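Local coordinates for protein peptide chain release factor subunit 1 (Aeropyrum pernix, PDB 3AGK) that probably directs the release of the finished peptide from the ribosome in response to the termination codons UAA, UAG and UGA, at residues 153-158 with 203-208. Residues are numbered along the deposited sequence; the frame is centred on the assembly and turned at random.
Sequences ATIGLL and GEEASN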
loop_
_atom_site.group_PDB
_atom_site.type_symbol
_atom_site.label_atom_id
_atom_site.label_comp_id
_atom_site.label_asym_id
_atom_site.label_seq_id
_atom_site.Cartn_x
_atom_site.Cartn_y
_atom_site.Cartn_z
ATOM N N ALA A 153 -19.042 9.151 9.297
ATOM C CA ALA A 153 -17.689 8.717 9.613
ATOM C C ALA A 153 -16.871 8.401 8.363
ATOM O O ALA A 153 -17.424 8.078 7.326
ATOM C CB ALA A 153 -17.717 7.514 10.539
ATOM N N THR A 154 -15.547 8.515 8.481
ATOM C CA THR A 154 -14.617 8.116 7.430
ATOM C C THR A 154 -13.526 7.238 8.040
ATOM O O THR A 154 -12.944 7.581 9.078
ATOM C CB THR A 154 -13.950 9.353 6.761
ATOM O OG1 THR A 154 -14.958 10.195 6.188
ATOM C CG2 THR A 154 -12.933 8.934 5.664
ATOM N N ILE A 155 -13.249 6.104 7.408
ATOM C CA ILE A 155 -12.119 5.278 7.805
ATOM C C ILE A 155 -11.044 5.335 6.701
ATOM O O ILE A 155 -11.338 5.119 5.523
ATOM C CB ILE A 155 -12.565 3.842 8.131
ATOM C CG1 ILE A 155 -13.668 3.900 9.188
ATOM C CG2 ILE A 155 -11.377 2.985 8.628
ATOM C CD1 ILE A 155 -14.406 2.616 9.372
ATOM N N GLY A 156 -9.811 5.680 7.081
ATOM C CA GLY A 156 -8.744 5.842 6.110
ATOM C C GLY A 156 -7.480 5.104 6.507
ATOM O O GLY A 156 -7.382 4.554 7.605
ATOM N N LEU A 157 -6.502 5.108 5.610
ATOM C CA LEU A 157 -5.263 4.399 5.838
ATOM C C LEU A 157 -4.086 5.180 5.261
ATOM O O LEU A 157 -4.118 5.591 4.100
ATOM C CB LEU A 157 -5.335 3.017 5.196
ATOM C CG LEU A 157 -4.124 2.136 5.508
ATOM C CD1 LEU A 157 -4.018 1.862 7.003
ATOM C CD2 LEU A 157 -4.211 0.846 4.720
ATOM N N LEU A 158 -3.060 5.399 6.080
ATOM C CA LEU A 158 -1.840 6.064 5.616
ATOM C C LEU A 158 -0.648 5.122 5.653
ATOM O O LEU A 158 -0.383 4.496 6.687
ATOM C CB LEU A 158 -1.527 7.284 6.479
ATOM C CG LEU A 158 -0.242 8.040 6.115
ATOM C CD1 LEU A 158 -0.463 8.821 4.815
ATOM C CD2 LEU A 158 0.198 8.958 7.267
ATOM N N GLY A 203 -17.421 1.458 14.807
ATOM C CA GLY A 203 -16.494 0.616 15.546
ATOM C C GLY A 203 -16.235 -0.721 14.884
ATOM O O GLY A 203 -15.081 -1.128 14.711
ATOM N N GLU A 204 -17.315 -1.413 14.517
ATOM C CA GLU A 204 -17.209 -2.681 13.796
ATOM C C GLU A 204 -16.534 -2.558 12.429
ATOM O O GLU A 204 -15.662 -3.353 12.077
ATOM C CB GLU A 204 -18.593 -3.300 13.617
ATOM C CG GLU A 204 -19.096 -4.013 14.850
ATOM C CD GLU A 204 -20.553 -4.435 14.708
ATOM O OE1 GLU A 204 -21.051 -4.414 13.559
ATOM O OE2 GLU A 204 -21.185 -4.758 15.742
ATOM N N GLU A 205 -16.965 -1.573 11.653
ATOM C CA GLU A 205 -16.365 -1.311 10.364
ATOM C C GLU A 205 -14.848 -1.053 10.511
ATOM O O GLU A 205 -14.038 -1.691 9.843
ATOM C CB GLU A 205 -17.050 -0.115 9.719
ATOM C CG GLU A 205 -16.764 -0.000 8.261
ATOM C CD GLU A 205 -17.224 -1.229 7.504
ATOM O OE1 GLU A 205 -16.370 -2.098 7.206
ATOM O OE2 GLU A 205 -18.443 -1.327 7.225
ATOM N N ALA A 206 -14.476 -0.137 11.404
ATOM C CA ALA A 206 -13.066 0.181 11.640
ATOM C C ALA A 206 -12.285 -1.070 12.027
ATOM O O ALA A 206 -11.238 -1.366 11.453
ATOM C CB ALA A 206 -12.934 1.245 12.722
ATOM N N SER A 207 -12.810 -1.806 13.002
ATOM C CA SER A 207 -12.168 -3.034 13.465
ATOM C C SER A 207 -11.975 -4.095 12.368
ATOM O O SER A 207 -10.909 -4.729 12.284
ATOM C CB SER A 207 -12.924 -3.616 14.666
ATOM O OG SER A 207 -12.895 -2.721 15.776
ATOM N N ASN A 208 -12.992 -4.297 11.530
ATOM C CA ASN A 208 -12.850 -5.242 10.426
ATOM C C ASN A 208 -11.741 -4.830 9.458
ATOM O O ASN A 208 -11.035 -5.679 8.905
ATOM C CB ASN A 208 -14.162 -5.391 9.666
ATOM C CG ASN A 208 -15.206 -6.165 10.452
ATOM O OD1 ASN A 208 -16.387 -6.106 10.131
ATOM N ND2 ASN A 208 -14.774 -6.891 11.492
#
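The terminal methyl of Ile155 meets the helix segment 203-208 between Glu205 and Ala206, and all the closest approaches between the segments run through this one carbon. Ile155 CD1 lies 3.4 Å from Ala206 N, so it presses on the helix backbone itself. That is possible because alanine keeps the helix surface low, while isoleucine, a branched residue well suited to a strand, is long enough to cross the gap: Ile155 CA and Ala206 CA are 6.4 Å apart. Its CG1 branch stands anti to the carbonyl carbon (chi1 -55°), and an extended chi2 of 167° carries CD1 on to the helix.

The Glu205 side is looser and partly open to solvent. Its aliphatic stem lies against the same methyl, with Glu205 CG 3.7 Å from Ile155 CD1; the chain then bends at chi2 (60°), and the side chain also touches Lys167 of strand 162-170. Glutamate suits this border, offering methylenes to the core and a carboxylate to its polar margin. On the helix face turned away from the strand, Ser207 OG donates to Gly203 O (2.9 Å), from the opposite face of that carbonyl to Ser207 N, and also bonds Asp241 N.

The contact packs helix 188-215 onto the mixed sheet of the central eRF1 domain, where Ala153 and Leu157 of the same strand also touch this helix and Thr154 meets Leu263 of helix 259-269. With no polar bond between them, the segments are joined by van der Waals packing around one methyl, which probably depends on shape and burial.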